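Local atomic coordinates of nuclear hormone receptor FTZ-F1 (Drosophila melanogaster, PDB entry 2XHS), a protein that is a nuclear hormone receptor, probably a transcription factor, whose ligand-binding domain is bound by a peptide of its partner Fushi tarazu. Residues S21-D24 with R25-Q28; K53-D56 with Q57-F60. One frame throughout, in Å; residues are numbered along the deposited sequence.

Interaction 1 of 2, residues S21-D24 with R25-Q28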
# COMPACT_ATOMS: atom_id res chain seq x y z
N SER A 21 5.49 7.68 10.68
CA SER A 21 5.96 6.42 10.24
C SER A 21 6.12 6.35 8.77
O SER A 21 6.58 5.39 8.23
CB SER A 21 4.98 5.39 10.70
OG SER A 21 4.54 5.76 11.96
N ILE A 22 5.79 7.42 8.09
CA ILE A 22 5.90 7.43 6.67
C ILE A 22 7.08 8.23 6.22
O ILE A 22 7.20 9.38 6.56
CB ILE A 22 4.68 8.07 6.08
CG1 ILE A 22 3.44 7.42 6.64
CG2 ILE A 22 4.66 7.88 4.64
CD1 ILE A 22 3.35 6.01 6.33
N ASP A 23 7.96 7.64 5.44
CA ASP A 23 8.97 8.41 4.79
C ASP A 23 8.71 8.25 3.32
O ASP A 23 9.09 7.28 2.74
CB ASP A 23 10.34 7.87 5.11
CG ASP A 23 11.41 8.93 5.02
OD1 ASP A 23 11.32 9.80 4.16
OD2 ASP A 23 12.37 8.87 5.80
N ASP A 24 8.04 9.21 2.72
CA ASP A 24 7.76 9.17 1.32
C ASP A 24 9.05 9.20 0.59
O ASP A 24 9.20 8.60 -0.43
CB ASP A 24 6.92 10.36 0.88
CG ASP A 24 5.48 10.20 1.17
OD1 ASP A 24 5.08 9.10 1.50
OD2 ASP A 24 4.75 11.18 1.07
N ARG A 25 10.00 9.94 1.11
CA ARG A 25 11.23 10.10 0.39
C ARG A 25 11.96 8.81 0.19
O ARG A 25 12.52 8.56 -0.86
CB ARG A 25 12.12 11.08 1.11
CG ARG A 25 11.95 12.49 0.62
CD ARG A 25 13.15 13.33 0.95
NE ARG A 25 12.73 14.62 1.47
CZ ARG A 25 13.03 15.06 2.68
NH1 ARG A 25 13.79 14.34 3.47
NH2 ARG A 25 12.60 16.24 3.08
N GLU A 26 11.97 8.00 1.21
CA GLU A 26 12.64 6.75 1.15
C GLU A 26 11.99 5.89 0.11
O GLU A 26 12.65 5.15 -0.59
CB GLU A 26 12.57 6.08 2.49
CG GLU A 26 13.65 5.13 2.74
CD GLU A 26 13.58 4.63 4.13
OE1 GLU A 26 12.83 5.21 4.92
OE2 GLU A 26 14.29 3.66 4.46
N TRP A 27 10.69 5.96 0.03
CA TRP A 27 9.99 5.15 -0.92
C TRP A 27 10.35 5.47 -2.33
O TRP A 27 10.60 4.60 -3.09
CB TRP A 27 8.53 5.43 -0.77
CG TRP A 27 7.67 4.47 -1.45
CD1 TRP A 27 7.22 3.32 -0.96
CD2 TRP A 27 7.14 4.59 -2.76
NE1 TRP A 27 6.44 2.69 -1.86
CE2 TRP A 27 6.37 3.46 -2.98
CE3 TRP A 27 7.23 5.54 -3.75
CZ2 TRP A 27 5.70 3.25 -4.14
CZ3 TRP A 27 6.58 5.33 -4.90
CH2 TRP A 27 5.82 4.20 -5.10
N GLN A 28 10.30 6.72 -2.70
CA GLN A 28 10.69 7.11 -4.03
C GLN A 28 12.16 6.86 -4.23
O GLN A 28 12.58 6.52 -5.30
CB GLN A 28 10.32 8.56 -4.33
CG GLN A 28 11.00 9.13 -5.56
CD GLN A 28 10.25 10.27 -6.18
OE1 GLN A 28 10.84 11.23 -6.67
NE2 GLN A 28 8.94 10.17 -6.17

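Interaction 2 of 2, residues K53-D56 with Q57-F60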
# COMPACT_ATOMS: atom_id res chain seq x y z
N LYS A 53 10.10 -7.01 -9.31
CA LYS A 53 11.20 -6.72 -8.44
C LYS A 53 10.88 -5.58 -7.55
O LYS A 53 11.24 -5.55 -6.41
CB LYS A 53 12.43 -6.42 -9.25
CG LYS A 53 13.39 -7.55 -9.24
CD LYS A 53 14.65 -7.23 -9.93
CE LYS A 53 14.68 -7.85 -11.28
NZ LYS A 53 16.06 -7.94 -11.76
N VAL A 54 10.23 -4.59 -8.11
CA VAL A 54 9.83 -3.42 -7.39
C VAL A 54 8.84 -3.79 -6.36
O VAL A 54 8.95 -3.41 -5.23
CB VAL A 54 9.18 -2.44 -8.32
CG1 VAL A 54 8.70 -1.28 -7.58
CG2 VAL A 54 10.15 -1.99 -9.30
N LEU A 55 7.86 -4.57 -6.75
CA LEU A 55 6.83 -5.01 -5.86
C LEU A 55 7.39 -5.84 -4.77
O LEU A 55 6.97 -5.76 -3.66
CB LEU A 55 5.83 -5.84 -6.63
CG LEU A 55 5.00 -5.14 -7.66
CD1 LEU A 55 4.26 -6.14 -8.40
CD2 LEU A 55 4.08 -4.22 -7.01
N ASP A 56 8.35 -6.65 -5.08
CA ASP A 56 8.95 -7.45 -4.07
C ASP A 56 9.55 -6.55 -3.04
O ASP A 56 9.39 -6.74 -1.88
CB ASP A 56 10.03 -8.32 -4.68
CG ASP A 56 10.39 -9.49 -3.82
OD1 ASP A 56 9.49 -10.06 -3.24
OD2 ASP A 56 11.56 -9.83 -3.70
N GLN A 57 10.25 -5.54 -3.47
CA GLN A 57 10.88 -4.65 -2.55
C GLN A 57 9.85 -3.95 -1.73
O GLN A 57 10.02 -3.71 -0.58
CB GLN A 57 11.67 -3.63 -3.32
CG GLN A 57 12.48 -2.68 -2.51
CD GLN A 57 13.17 -1.66 -3.36
OE1 GLN A 57 12.56 -1.01 -4.19
NE2 GLN A 57 14.46 -1.51 -3.16
N ASN A 58 8.76 -3.59 -2.36
CA ASN A 58 7.74 -2.84 -1.70
C ASN A 58 7.21 -3.63 -0.57
O ASN A 58 6.92 -3.12 0.47
CB ASN A 58 6.60 -2.58 -2.65
CG ASN A 58 6.86 -1.43 -3.53
OD1 ASN A 58 7.83 -0.74 -3.37
ND2 ASN A 58 5.98 -1.20 -4.45
N LEU A 59 7.09 -4.90 -0.79
CA LEU A 59 6.56 -5.76 0.20
C LEU A 59 7.42 -5.78 1.41
O LEU A 59 6.95 -5.80 2.49
CB LEU A 59 6.45 -7.15 -0.35
CG LEU A 59 5.31 -7.30 -1.32
CD1 LEU A 59 5.28 -8.69 -1.79
CD2 LEU A 59 4.08 -7.00 -0.62
N PHE A 60 8.71 -5.79 1.22
CA PHE A 60 9.61 -5.83 2.33
C PHE A 60 9.42 -4.62 3.15
O PHE A 60 9.41 -4.66 4.34
CB PHE A 60 11.02 -5.83 1.82
CG PHE A 60 11.51 -7.15 1.44
CD1 PHE A 60 11.95 -8.03 2.37
CD2 PHE A 60 11.58 -7.51 0.13
CE1 PHE A 60 12.42 -9.22 2.01
CE2 PHE A 60 12.06 -8.71 -0.21
CZ PHE A 60 12.48 -9.56 0.72

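Interaction 1 of 2, residues S21-D24 with R25-Q28
Asp-23 meets Arg-25, Glu-26 and Trp-27 in a local N-cap contact on the surface of the alpha-helical nuclear receptor ligand-binding fold, where the short link after helix 13-20 turns into helix 24-39. Asp-23 holds the N-cap position: its OD1 accepts a weak, bent bond from Arg-25 N at 3.3 Å (123° at the hydrogen). The carboxylate swings forward over the helix start because CG lies anti to the backbone N, chi1 -153°, beside the carbonyl carbon. Asp-23 OD1 also lies 3.4 Å from Arg-25 CB, but the guanidinium leads away. Arg-25 NH1 stays 5.2 Å from Asp-23 OD1, so no salt bridge forms. The carbonyl of Asp-23 takes two further weak bonds, from Glu-26 N and from Trp-27 N, the latter the straighter. A further acid stands close by. The Glu-26 side chain passes Asp-23 at about a right angle, bringing OE1 to 3.6 Å from Asp-23 CB and 3.8 Å from Asp-23 OD2. These like charges probably oppose each other mildly, while the positive end of the helix dipole would probably offset part of that cost. Asp-24 turns the other way, where its carboxylate bonds weakly to Asn-103 and touches His-98 and His-99 of helix 77-102. Trp-27 likewise turns its indole from the link and stacks on His-99. Ile-22, just before the cap, packs on Trp-65 of helix 47-67 and on helix 148-159, so the link is bordered by several helices. The next i to i+4 bond is no longer weak: Gln-28 N donates to Asp-24 O at 3.1 Å, nearly straight at 169°.

Interaction 2 of 2, residues K53-D56 with Q57-F60
Asn-58 lies alongside Val-54, one turn earlier on helix 47-67, both side chains pointing the same way. From its base outward, CB of Asn-58 rests 3.4 Å from Leu-55 O; CG, turned beside the backbone N and anti to the carbonyl carbon (chi1 -82°), comes 3.3 Å from Val-54 O. At the tip, Asn-58 OD1 lies 3.4 Å from Val-54 O, an acceptor beside an acceptor, and ND2 reaches Val-54 CG1 at 4.1 Å. Val-54 O is instead bonded by Asn-58 N at 2.9 Å, in the carbonyl plane. An alanine here would remove the amide and would probably leave Val-54 CG1, and Trp-27 of helix 24-39, without that packing partner. Gln-57 N to Lys-53 O and Leu-59 N to Leu-55 O continue the bonding, their donors tilted from the carbonyl plane.

Asp-56 and Phe-60 occupy another side of the helix. The ring presents its edge to the carboxylate, with OD2 of Asp-56 in the ring plane, 3.7 Å from Phe-60 CE2, the two planes 73° apart. Asp-56 OD1 accepts from Leu-235 N at the start of helix 234-240, and Phe-60 touches Leu-234. A negative oxygen beside the slightly positive C-H rim is probably favourable, so Asp-56 can hold helix 234-240 with one oxygen and flank the ring with the other.

Interaction 1 opens helix 24-39 and interaction 2 lies midway along helix 47-67, the next helix in the chain; their centres are 14 Å apart. They meet directly where Trp-27 packs on Asn-58, Trp-27 NE1 lying 4.0 Å from Asn-58 OD1. Leu-34, further along helix 24-39, touches Val-54 and Gln-57. Phe-60 of interaction 2 packs on an apolar side chain of the bound peptide, consistent with the coactivator groove of nuclear receptors. Asp-56 bonds to the start of helix 234-240, which, as the C-terminal helix, probably corresponds to the activation helix of nuclear receptors. The peptide contact thus belongs to interaction 2, which interaction 1 joins through the Trp-27 indole.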